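Local coordinates for protein butyryl-CoA dehydrogenase (Marinomonas mediterranea, PDB 6CXT) that is a flavoprotein of the acyl-CoA dehydrogenase family that binds flavin-adenine dinucleotide and, in a neighbouring pocket, the ligand FK4, at residues 63-68 and 301-306; 249-254 and 321-326; 311-316 and 374-379. All coordinates share one frame; numbering follows the deposited sequence.

Contact 1: 63-68 and 301-306; sequences DILTTI and YAAWQK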
ATOM      1  N   ASP B  63      28.407  22.059  10.911  1.00 29.16           N
ATOM      2  CA  ASP B  63      28.293  20.605  11.060  1.00 29.50           C
ATOM      3  C   ASP B  63      27.134  20.093  10.165  1.00 27.19           C
ATOM      4  O   ASP B  63      26.344  20.890   9.652  1.00 25.99           O
ATOM      5  CB  ASP B  63      28.108  20.190  12.523  1.00 31.13           C
ATOM      6  CG  ASP B  63      26.858  20.792  13.173  1.00 36.17           C
ATOM      7  OD1 ASP B  63      26.008  21.364  12.521  1.00 39.62           O
ATOM      8  OD2 ASP B  63      26.694  20.686  14.393  1.00 45.16           O
ATOM      9  N   ILE B  64      27.050  18.781  10.017  1.00 27.21           N
ATOM     10  CA  ILE B  64      26.022  18.137   9.161  1.00 27.53           C
ATOM     11  C   ILE B  64      24.578  18.494   9.559  1.00 24.44           C
ATOM     12  O   ILE B  64      23.761  18.880   8.710  1.00 22.48           O
ATOM     13  CB  ILE B  64      26.246  16.617   9.040  1.00 27.88           C
ATOM     14  CG1 ILE B  64      27.678  16.355   8.587  1.00 28.95           C
ATOM     15  CG2 ILE B  64      25.381  16.036   7.922  1.00 26.07           C
ATOM     16  CD1 ILE B  64      28.086  14.913   8.809  1.00 29.00           C
ATOM     17  N   LEU B  65      24.270  18.436  10.844  1.00 24.00           N
ATOM     18  CA  LEU B  65      22.917  18.803  11.241  1.00 23.02           C
ATOM     19  C   LEU B  65      22.510  20.211  10.916  1.00 24.76           C
ATOM     20  O   LEU B  65      21.371  20.433  10.445  1.00 21.23           O
ATOM     21  CB  LEU B  65      22.638  18.533  12.733  1.00 24.85           C
ATOM     22  CG  LEU B  65      22.184  17.097  12.996  1.00 26.27           C
ATOM     23  CD1 LEU B  65      22.385  16.785  14.479  1.00 27.03           C
ATOM     24  CD2 LEU B  65      20.717  16.854  12.553  1.00 23.19           C
ATOM     25  N   THR B  66      23.402  21.181  11.189  1.00 21.50           N
ATOM     26  CA  THR B  66      23.093  22.557  10.881  1.00 24.31           C
ATOM     27  C   THR B  66      22.922  22.712   9.357  1.00 22.49           C
ATOM     28  O   THR B  66      22.038  23.449   8.899  1.00 21.93           O
ATOM     29  CB  THR B  66      24.205  23.520  11.367  1.00 26.60           C
ATOM     30  OG1 THR B  66      24.360  23.358  12.781  1.00 28.52           O
ATOM     31  CG2 THR B  66      23.799  24.933  11.096  1.00 24.98           C
ATOM     32  N   THR B  67      23.807  22.056   8.614  1.00 21.37           N
ATOM     33  CA  THR B  67      23.799  22.172   7.159  1.00 21.00           C
ATOM     34  C   THR B  67      22.448  21.627   6.633  1.00 21.38           C
ATOM     35  O   THR B  67      21.783  22.296   5.837  1.00 20.72           O
ATOM     36  CB  THR B  67      24.930  21.335   6.533  1.00 22.46           C
ATOM     37  OG1 THR B  67      26.200  21.913   6.836  1.00 23.19           O
ATOM     38  CG2 THR B  67      24.786  21.229   4.978  1.00 19.75           C
ATOM     39  N   ILE B  68      22.058  20.416   7.069  1.00 21.23           N
ATOM     40  CA  ILE B  68      20.795  19.837   6.542  1.00 21.49           C
ATOM     41  C   ILE B  68      19.564  20.668   6.958  1.00 21.44           C
ATOM     42  O   ILE B  68      18.578  20.760   6.217  1.00 20.94           O
ATOM     43  CB  ILE B  68      20.624  18.309   6.799  1.00 21.87           C
ATOM     44  CG1 ILE B  68      20.506  17.946   8.257  1.00 25.15           C
ATOM     45  CG2 ILE B  68      21.727  17.501   6.088  1.00 22.17           C
ATOM     46  CD1 ILE B  68      19.061  17.887   8.722  1.00 26.14           C
ATOM     47  N   TYR B 301      18.261  11.827  12.133  1.00 19.07           N
ATOM     48  CA  TYR B 301      18.991  10.713  12.649  1.00 17.45           C
ATOM     49  C   TYR B 301      20.191  10.354  11.753  1.00 22.06           C
ATOM     50  O   TYR B 301      21.310  10.152  12.298  1.00 19.83           O
ATOM     51  CB  TYR B 301      18.084   9.517  12.888  1.00 18.41           C
ATOM     52  CG  TYR B 301      18.839   8.333  13.401  1.00 17.72           C
ATOM     53  CD1 TYR B 301      19.472   8.370  14.670  1.00 20.73           C
ATOM     54  CD2 TYR B 301      18.972   7.167  12.622  1.00 18.91           C
ATOM     55  CE1 TYR B 301      20.184   7.265  15.150  1.00 21.84           C
ATOM     56  CE2 TYR B 301      19.689   6.053  13.108  1.00 20.53           C
ATOM     57  CZ  TYR B 301      20.267   6.119  14.373  1.00 22.10           C
ATOM     58  OH  TYR B 301      20.983   5.026  14.811  1.00 23.29           O
ATOM     59  N   ALA B 302      20.000  10.291  10.417  1.00 18.06           N
ATOM     60  CA  ALA B 302      21.086   9.958   9.503  1.00 18.49           C
ATOM     61  C   ALA B 302      22.169  11.043   9.607  1.00 18.59           C
ATOM     62  O   ALA B 302      23.353  10.676   9.666  1.00 19.86           O
ATOM     63  CB  ALA B 302      20.607   9.890   8.043  1.00 17.94           C
ATOM     64  N   ALA B 303      21.778  12.328   9.649  1.00 20.01           N
ATOM     65  CA  ALA B 303      22.757  13.416   9.724  1.00 22.61           C
ATOM     66  C   ALA B 303      23.530  13.346  11.045  1.00 21.52           C
ATOM     67  O   ALA B 303      24.750  13.513  11.067  1.00 22.08           O
ATOM     68  CB  ALA B 303      22.100  14.774   9.548  1.00 21.17           C
ATOM     69  N   TRP B 304      22.828  13.106  12.147  1.00 20.81           N
ATOM     70  CA  TRP B 304      23.499  12.957  13.435  1.00 23.77           C
ATOM     71  C   TRP B 304      24.454  11.785  13.421  1.00 24.76           C
ATOM     72  O   TRP B 304      25.578  11.878  13.929  1.00 23.61           O
ATOM     73  CB  TRP B 304      22.476  12.787  14.587  1.00 24.54           C
ATOM     74  CG  TRP B 304      23.144  12.464  15.890  1.00 25.96           C
ATOM     75  CD1 TRP B 304      23.663  13.359  16.781  1.00 28.36           C
ATOM     76  CD2 TRP B 304      23.372  11.169  16.431  1.00 27.45           C
ATOM     77  NE1 TRP B 304      24.203  12.691  17.858  1.00 28.27           N
ATOM     78  CE2 TRP B 304      24.039  11.347  17.675  1.00 29.24           C
ATOM     79  CE3 TRP B 304      23.056   9.870  16.008  1.00 28.07           C
ATOM     80  CZ2 TRP B 304      24.411  10.273  18.494  1.00 30.61           C
ATOM     81  CZ3 TRP B 304      23.438   8.789  16.834  1.00 32.66           C
ATOM     82  CH2 TRP B 304      24.100   9.012  18.068  1.00 30.89           C
ATOM     83  N   GLN B 305      24.002  10.662  12.892  1.00 21.41           N
ATOM     84  CA  GLN B 305      24.817   9.468  12.915  1.00 22.91           C
ATOM     85  C   GLN B 305      26.087   9.636  12.053  1.00 26.88           C
ATOM     86  O   GLN B 305      27.172   9.121  12.413  1.00 25.88           O
ATOM     87  CB  GLN B 305      24.045   8.239  12.464  1.00 24.47           C
ATOM     88  CG  GLN B 305      24.478   7.026  13.248  1.00 31.83           C
ATOM     89  CD  GLN B 305      24.037   5.736  12.640  1.00 32.38           C
ATOM     90  OE1 GLN B 305      23.900   5.600  11.409  1.00 29.95           O
ATOM     91  NE2 GLN B 305      23.805   4.764  13.495  1.00 31.33           N
ATOM     92  N   LYS B 306      25.932  10.326  10.918  1.00 23.45           N
ATOM     93  CA  LYS B 306      27.051  10.617  10.024  1.00 25.26           C
ATOM     94  C   LYS B 306      28.130  11.437  10.742  1.00 26.20           C
ATOM     95  O   LYS B 306      29.297  11.324  10.402  1.00 29.78           O
ATOM     96  CB  LYS B 306      26.571  11.317   8.742  1.00 24.19           C
ATOM     97  CG  LYS B 306      27.633  11.377   7.660  1.00 24.85           C
ATOM     98  CD  LYS B 306      27.061  11.906   6.325  1.00 25.84           C
ATOM     99  CE  LYS B 306      28.201  12.413   5.428  1.00 23.55           C
ATOM    100  NZ  LYS B 306      29.199  11.335   5.208  1.00 24.51           N
TER
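A303 is the residue on which three side chains of 63-68 converge. Its CB lies 3.8 Å from CG1 of I68, 3.9 Å from CG2 of I64 and 3.9 Å from CD2 of L65, so this one methyl group meets side chains from two turns of the opposing helix. I68 reaches it because CG1 stands between the backbone N and the carbonyl carbon (chi1 65°). With a residue this small at the interface, the axes of 64-68 and 301-306 approach to 8.9 Å and run roughly antiparallel, at 148°. The pair joins the N-terminal helical domain of the acyl-CoA dehydrogenase fold to helix 279-306 of its C-terminal helical domain. One residue on, W304 offers its CB to CD1 of L65 at 4.0 Å; that methyl also sits at the edge of the indole, near the ring plane, and the two side chains lie side by side, pointing the same way. The ring itself meets F3 of the second subunit edge-to-face. K306 is crossed at about a right angle by I64, whose CD1 touches CG of the lysine at 3.7 Å. Beyond this aliphatic contact the chain bends at its last torsion (chi4 56°) and leads NZ away to a salt bridge with D240, while W241 provides a cation-pi partner.

Contact 2: 249-254 and 321-326; sequences IFVGAM and LAISEA
V251 and I323 mark the nearest backbone approach, their CA atoms 6.5 Å apart, where helices 249-254 and 321-326 run in roughly the same direction at 38° to each other with axes 9.5 Å apart. I323 points into the interface and divides its two branches among three partners. CG2, anti to the backbone N, meets CB of F250 at 3.7 Å and lies at the edge of the phenyl ring, near its plane. The other branch, CG1 and CD1, is taken by V251: the valine CG2 is 3.7 Å from CG1 of I323, and the two side chains cross at about a right angle. M254 completes the set one turn further along. Its chain is extended as far as SD and then bends (chi3 -77°), which swings CE over the backbone of the partner helix, 3.6 Å from O of I323 and also close to CG2 of that residue. The sulfur rests against A326, with SD 3.7 Å from its CB. The small alanine leaves the thioether lying directly on the helix surface, M254 SD being 3.5 Å from A326 C.

Both helices belong to the C-terminal helical domain, in the bundle characteristic of acyl-CoA dehydrogenases. Helix 279-306 packs on the same side chains, bringing R296 and L299 against V251 and L292 against M254, while the F250 ring meets those of F247 and F327. Every touching residue is buried and no hydrogen bond passes between the segments. The helices are therefore held here by the fit of branched aliphatic and thioether groups, with F250 contributing its CB and ring edge, and the backbone polar groups are engaged mainly within each helix.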
ATOM      1  N   ILE B 249      16.341  18.710   0.925  1.00 15.66           N
ATOM      2  CA  ILE B 249      15.518  19.575   0.047  1.00 16.20           C
ATOM      3  C   ILE B 249      14.036  19.116   0.078  1.00 16.23           C
ATOM      4  O   ILE B 249      13.085  19.940   0.224  1.00 15.29           O
ATOM      5  CB  ILE B 249      16.009  19.574  -1.417  1.00 16.90           C
ATOM      6  CG1 ILE B 249      17.441  20.177  -1.516  1.00 16.57           C
ATOM      7  CG2 ILE B 249      15.045  20.355  -2.305  1.00 17.35           C
ATOM      8  CD1 ILE B 249      18.094  19.832  -2.858  1.00 16.82           C
ATOM      9  N   PHE B 250      13.846  17.819  -0.080  1.00 16.06           N
ATOM     10  CA  PHE B 250      12.497  17.298  -0.359  1.00 14.80           C
ATOM     11  C   PHE B 250      11.682  17.200   0.923  1.00 15.26           C
ATOM     12  O   PHE B 250      10.464  17.198   0.860  1.00 14.97           O
ATOM     13  CB  PHE B 250      12.626  15.923  -0.989  1.00 14.82           C
ATOM     14  CG  PHE B 250      13.577  15.931  -2.170  1.00 15.46           C
ATOM     15  CD1 PHE B 250      13.422  16.896  -3.204  1.00 14.27           C
ATOM     16  CD2 PHE B 250      14.630  14.988  -2.254  1.00 15.39           C
ATOM     17  CE1 PHE B 250      14.335  16.977  -4.283  1.00 15.44           C
ATOM     18  CE2 PHE B 250      15.510  15.022  -3.358  1.00 15.19           C
ATOM     19  CZ  PHE B 250      15.396  16.016  -4.341  1.00 14.66           C
ATOM     20  N   VAL B 251      12.344  17.089   2.063  1.00 15.34           N
ATOM     21  CA  VAL B 251      11.637  17.186   3.342  1.00 15.12           C
ATOM     22  C   VAL B 251      11.029  18.603   3.453  1.00 16.45           C
ATOM     23  O   VAL B 251       9.845  18.759   3.785  1.00 17.25           O
ATOM     24  CB  VAL B 251      12.583  16.927   4.543  1.00 15.93           C
ATOM     25  CG1 VAL B 251      11.905  17.286   5.874  1.00 15.12           C
ATOM     26  CG2 VAL B 251      13.044  15.453   4.565  1.00 15.44           C
ATOM     27  N   GLY B 252      11.805  19.641   3.144  1.00 16.25           N
ATOM     28  CA  GLY B 252      11.228  20.987   3.053  1.00 16.44           C
ATOM     29  C   GLY B 252      10.111  21.083   2.008  1.00 16.71           C
ATOM     30  O   GLY B 252       9.019  21.658   2.282  1.00 16.84           O
ATOM     31  N   ALA B 253      10.338  20.530   0.807  1.00 16.01           N
ATOM     32  CA  ALA B 253       9.310  20.594  -0.217  1.00 16.78           C
ATOM     33  C   ALA B 253       7.994  19.915   0.285  1.00 15.49           C
ATOM     34  O   ALA B 253       6.891  20.395  -0.014  1.00 15.93           O
ATOM     35  CB  ALA B 253       9.777  19.968  -1.531  1.00 14.92           C
ATOM     36  N   MET B 254       8.119  18.838   1.036  1.00 14.98           N
ATOM     37  CA  MET B 254       6.935  18.115   1.558  1.00 15.38           C
ATOM     38  C   MET B 254       6.214  18.957   2.627  1.00 14.46           C
ATOM     39  O   MET B 254       5.009  18.891   2.694  1.00 14.72           O
ATOM     40  CB  MET B 254       7.330  16.732   2.133  1.00 14.64           C
ATOM     41  CG  MET B 254       7.542  15.751   0.955  1.00 15.72           C
ATOM     42  SD  MET B 254       7.827  14.125   1.668  1.00 19.37           S
ATOM     43  CE  MET B 254       9.537  14.232   2.239  1.00 15.11           C
ATOM     44  N   LEU B 321      15.646   6.649   1.044  1.00 13.95           N
ATOM     45  CA  LEU B 321      14.476   5.865   0.594  1.00 13.17           C
ATOM     46  C   LEU B 321      13.175   6.486   1.159  1.00 14.11           C
ATOM     47  O   LEU B 321      12.243   6.728   0.406  1.00 13.34           O
ATOM     48  CB  LEU B 321      14.626   4.414   1.080  1.00 14.43           C
ATOM     49  CG  LEU B 321      13.493   3.439   0.755  1.00 12.92           C
ATOM     50  CD1 LEU B 321      13.366   3.329  -0.758  1.00 13.21           C
ATOM     51  CD2 LEU B 321      13.788   2.067   1.442  1.00 13.72           C
ATOM     52  N   ALA B 322      13.127   6.708   2.456  1.00 13.51           N
ATOM     53  CA  ALA B 322      11.881   7.165   3.086  1.00 15.02           C
ATOM     54  C   ALA B 322      11.521   8.556   2.542  1.00 15.45           C
ATOM     55  O   ALA B 322      10.333   8.811   2.270  1.00 14.51           O
ATOM     56  CB  ALA B 322      12.031   7.208   4.597  1.00 12.86           C
ATOM     57  N   ILE B 323      12.513   9.460   2.417  1.00 14.29           N
ATOM     58  CA  ILE B 323      12.230  10.827   1.950  1.00 15.23           C
ATOM     59  C   ILE B 323      11.705  10.791   0.511  1.00 14.73           C
ATOM     60  O   ILE B 323      10.678  11.446   0.185  1.00 14.26           O
ATOM     61  CB  ILE B 323      13.499  11.740   2.034  1.00 14.89           C
ATOM     62  CG1 ILE B 323      13.821  12.013   3.513  1.00 14.79           C
ATOM     63  CG2 ILE B 323      13.274  13.082   1.282  1.00 15.79           C
ATOM     64  CD1 ILE B 323      15.222  12.592   3.724  1.00 16.05           C
ATOM     65  N   SER B 324      12.410  10.053  -0.356  1.00 12.63           N
ATOM     66  CA  SER B 324      12.098  10.112  -1.764  1.00 13.43           C
ATOM     67  C   SER B 324      10.716   9.411  -1.983  1.00 14.28           C
ATOM     68  O   SER B 324       9.871   9.918  -2.745  1.00 13.73           O
ATOM     69  CB  SER B 324      13.209   9.433  -2.605  1.00 12.36           C
ATOM     70  OG  SER B 324      13.361   8.063  -2.197  1.00 13.72           O
ATOM     71  N   GLU B 325      10.489   8.299  -1.278  1.00 14.12           N
ATOM     72  CA  GLU B 325       9.170   7.620  -1.390  1.00 15.26           C
ATOM     73  C   GLU B 325       8.022   8.484  -0.822  1.00 15.10           C
ATOM     74  O   GLU B 325       6.925   8.559  -1.433  1.00 14.00           O
ATOM     75  CB  GLU B 325       9.168   6.184  -0.806  1.00 16.09           C
ATOM     76  CG  GLU B 325      10.150   5.262  -1.582  1.00 16.30           C
ATOM     77  CD  GLU B 325       9.714   4.930  -3.006  1.00 19.26           C
ATOM     78  OE1 GLU B 325       8.546   5.219  -3.420  1.00 18.71           O
ATOM     79  OE2 GLU B 325      10.535   4.328  -3.789  1.00 16.24           O
ATOM     80  N   ALA B 326       8.281   9.123   0.312  1.00 13.10           N
ATOM     81  CA  ALA B 326       7.254  10.018   0.883  1.00 14.50           C
ATOM     82  C   ALA B 326       6.965  11.181  -0.077  1.00 15.01           C
ATOM     83  O   ALA B 326       5.830  11.613  -0.208  1.00 12.81           O
ATOM     84  CB  ALA B 326       7.667  10.516   2.273  1.00 13.80           C
TER

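Contact 3: 311-316 and 374-379; sequences DNTKAV and CNRLGL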
ATOM      1  N   ASP B 311      29.532   3.257  11.108  1.00 33.34           N
ATOM      2  CA  ASP B 311      29.110   3.070   9.723  1.00 33.96           C
ATOM      3  C   ASP B 311      27.679   3.649   9.747  1.00 33.19           C
ATOM      4  O   ASP B 311      26.819   3.096  10.440  1.00 32.23           O
ATOM      5  CB  ASP B 311      29.090   1.590   9.311  1.00 34.83           C
ATOM      6  CG  ASP B 311      28.635   1.395   7.872  1.00 37.92           C
ATOM      7  OD1 ASP B 311      28.211   2.397   7.257  1.00 36.70           O
ATOM      8  OD2 ASP B 311      28.715   0.260   7.347  1.00 36.34           O
ATOM      9  N   ASN B 312      27.464   4.794   9.096  1.00 26.27           N
ATOM     10  CA  ASN B 312      26.097   5.373   9.027  1.00 25.62           C
ATOM     11  C   ASN B 312      25.355   5.092   7.730  1.00 22.23           C
ATOM     12  O   ASN B 312      24.387   5.758   7.445  1.00 19.86           O
ATOM     13  CB  ASN B 312      26.151   6.870   9.212  1.00 25.75           C
ATOM     14  CG  ASN B 312      27.087   7.506   8.219  1.00 28.67           C
ATOM     15  OD1 ASN B 312      28.296   7.670   8.497  1.00 30.94           O
ATOM     16  ND2 ASN B 312      26.584   7.811   7.052  1.00 22.93           N
ATOM     17  N   THR B 313      25.804   4.128   6.952  1.00 20.94           N
ATOM     18  CA  THR B 313      25.281   3.880   5.637  1.00 21.56           C
ATOM     19  C   THR B 313      23.821   3.410   5.704  1.00 21.17           C
ATOM     20  O   THR B 313      22.983   3.845   4.867  1.00 18.28           O
ATOM     21  CB  THR B 313      26.131   2.822   4.899  1.00 25.17           C
ATOM     22  OG1 THR B 313      27.432   3.369   4.695  1.00 27.98           O
ATOM     23  CG2 THR B 313      25.545   2.500   3.530  1.00 23.69           C
ATOM     24  N   LYS B 314      23.515   2.506   6.653  1.00 19.54           N
ATOM     25  CA  LYS B 314      22.110   2.027   6.796  1.00 19.35           C
ATOM     26  C   LYS B 314      21.153   3.192   7.044  1.00 19.00           C
ATOM     27  O   LYS B 314      20.149   3.303   6.343  1.00 18.99           O
ATOM     28  CB  LYS B 314      22.002   1.020   7.944  1.00 19.26           C
ATOM     29  CG  LYS B 314      20.621   0.311   8.045  1.00 22.44           C
ATOM     30  CD  LYS B 314      20.669  -0.743   9.159  1.00 23.87           C
ATOM     31  CE  LYS B 314      20.662  -0.029  10.514  1.00 25.19           C
ATOM     32  NZ  LYS B 314      20.660  -1.076  11.529  1.00 28.29           N
ATOM     33  N   ALA B 315      21.479   4.068   8.002  1.00 17.52           N
ATOM     34  CA  ALA B 315      20.613   5.190   8.329  1.00 17.70           C
ATOM     35  C   ALA B 315      20.444   6.122   7.141  1.00 18.86           C
ATOM     36  O   ALA B 315      19.346   6.698   6.938  1.00 17.75           O
ATOM     37  CB  ALA B 315      21.146   5.984   9.512  1.00 19.23           C
ATOM     38  N   VAL B 316      21.537   6.339   6.393  1.00 16.83           N
ATOM     39  CA  VAL B 316      21.471   7.229   5.217  1.00 16.65           C
ATOM     40  C   VAL B 316      20.628   6.616   4.104  1.00 16.66           C
ATOM     41  O   VAL B 316      19.788   7.298   3.470  1.00 15.24           O
ATOM     42  CB  VAL B 316      22.910   7.638   4.735  1.00 17.29           C
ATOM     43  CG1 VAL B 316      22.848   8.282   3.335  1.00 18.65           C
ATOM     44  CG2 VAL B 316      23.507   8.633   5.720  1.00 17.86           C
ATOM     45  N   CYS B 374      19.703  -3.985   3.271  1.00 14.46           N
ATOM     46  CA  CYS B 374      19.771  -5.425   3.477  1.00 16.65           C
ATOM     47  C   CYS B 374      21.210  -5.818   3.842  1.00 17.54           C
ATOM     48  O   CYS B 374      21.425  -6.555   4.815  1.00 17.85           O
ATOM     49  CB  CYS B 374      19.419  -6.192   2.198  1.00 17.14           C
ATOM     50  SG  CYS B 374      17.635  -6.086   1.857  1.00 18.82           S
ATOM     51  N   ASN B 375      22.172  -5.242   3.106  1.00 17.59           N
ATOM     52  CA  ASN B 375      23.572  -5.525   3.397  1.00 18.96           C
ATOM     53  C   ASN B 375      23.967  -5.078   4.811  1.00 19.47           C
ATOM     54  O   ASN B 375      24.552  -5.880   5.585  1.00 18.46           O
ATOM     55  CB  ASN B 375      24.459  -4.885   2.315  1.00 20.57           C
ATOM     56  CG  ASN B 375      25.947  -5.049   2.620  1.00 20.02           C
ATOM     57  OD1 ASN B 375      26.550  -4.152   3.187  1.00 24.23           O
ATOM     58  ND2 ASN B 375      26.504  -6.228   2.315  1.00 20.82           N
ATOM     59  N   ARG B 376      23.612  -3.839   5.195  1.00 17.63           N
ATOM     60  CA  ARG B 376      23.894  -3.365   6.528  1.00 17.97           C
ATOM     61  C   ARG B 376      23.121  -4.071   7.631  1.00 19.07           C
ATOM     62  O   ARG B 376      23.550  -4.063   8.780  1.00 17.97           O
ATOM     63  CB  ARG B 376      23.736  -1.826   6.648  1.00 19.28           C
ATOM     64  CG  ARG B 376      24.692  -1.025   5.791  1.00 21.37           C
ATOM     65  CD  ARG B 376      26.160  -1.512   5.986  1.00 24.05           C
ATOM     66  NE  ARG B 376      27.144  -0.616   5.358  1.00 24.88           N
ATOM     67  CZ  ARG B 376      27.452  -0.524   4.058  1.00 22.90           C
ATOM     68  NH1 ARG B 376      26.850  -1.261   3.124  1.00 21.08           N
ATOM     69  NH2 ARG B 376      28.406   0.362   3.687  1.00 25.26           N
ATOM     70  N   LEU B 377      22.002  -4.710   7.298  1.00 16.97           N
ATOM     71  CA  LEU B 377      21.302  -5.543   8.285  1.00 18.55           C
ATOM     72  C   LEU B 377      22.017  -6.881   8.437  1.00 21.82           C
ATOM     73  O   LEU B 377      21.709  -7.644   9.353  1.00 21.48           O
ATOM     74  CB  LEU B 377      19.839  -5.783   7.851  1.00 16.74           C
ATOM     75  CG  LEU B 377      18.919  -4.543   7.888  1.00 17.05           C
ATOM     76  CD1 LEU B 377      17.509  -4.946   7.349  1.00 18.86           C
ATOM     77  CD2 LEU B 377      18.718  -4.031   9.318  1.00 17.59           C
ATOM     78  N   GLY B 378      22.943  -7.184   7.526  1.00 21.95           N
ATOM     79  CA  GLY B 378      23.698  -8.435   7.617  1.00 23.35           C
ATOM     80  C   GLY B 378      23.096  -9.561   6.801  1.00 25.51           C
ATOM     81  O   GLY B 378      23.504 -10.725   6.969  1.00 24.60           O
ATOM     82  N   LEU B 379      22.124  -9.251   5.916  1.00 20.85           N
ATOM     83  CA  LEU B 379      21.546 -10.249   5.039  1.00 19.22           C
ATOM     84  C   LEU B 379      22.525 -10.718   3.998  1.00 21.81           C
ATOM     85  O   LEU B 379      23.142  -9.890   3.302  1.00 19.67           O
ATOM     86  CB  LEU B 379      20.230  -9.758   4.331  1.00 19.31           C
ATOM     87  CG  LEU B 379      19.030  -9.618   5.334  1.00 18.78           C
ATOM     88  CD1 LEU B 379      17.950  -8.678   4.754  1.00 17.81           C
ATOM     89  CD2 LEU B 379      18.415 -10.962   5.739  1.00 20.24           C
TER
HETATM   90  O   HOH W   1      22.205  -3.546  11.170  1.00 33.30           O
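D311 and R376 cross at about a right angle, the carboxylate and guanidinium planes 62° apart, and form a salt bridge through a single N-H: NE of R376 donates to OD2 of D311 at 2.7 Å. The bond arrives on the syn side of the carboxylate, 23° out of its plane. OD1 of D311 is gripped separately, by N of T313 at 3.0 Å in an Asx turn and by OG1 of T313 at 2.8 Å, which fixes the acid. T313 also covers one face of the guanidinium, its CG2 3.5 Å above the centre. The arginine bends at chi2 (-50°) to bring CD toward D311. K314 and R376 slide past each other in opposite directions, CB to CB at 3.6 Å, and K314 then crosses L377, its CD 3.8 Å from the leucine CD2. A water accepts from NZ of K314 and donates to O of R376. The contact ties the Asx turn that leads into helix 313-338, and its first turn, to the end of helix 366-377, which a Schellman motif closes at G378. Helices 279-306 and 231-245 flank the 311-316 side, and I262 of the second subunit packs on L377.

Helix 313-338 serves both contact 2 and contact 3, which lie 20 Å apart between centres, while helix 279-306, just before it in the chain, carries one side of contact 1. Contacts 1 and 3 touch, Q305 OE1 lying 3.2 Å from N312 CA; D240, the partner of K306, also accepts a hydrogen bond from N312. Contacts 1 and 2 stay about 6 Å apart at their nearest atoms. They lie at different distances from the ligands: the R376 side chain is about 5 Å from FK4, that of F250 about 9 Å from both FAD and FK4, and that of K306 about 12 Å from FK4.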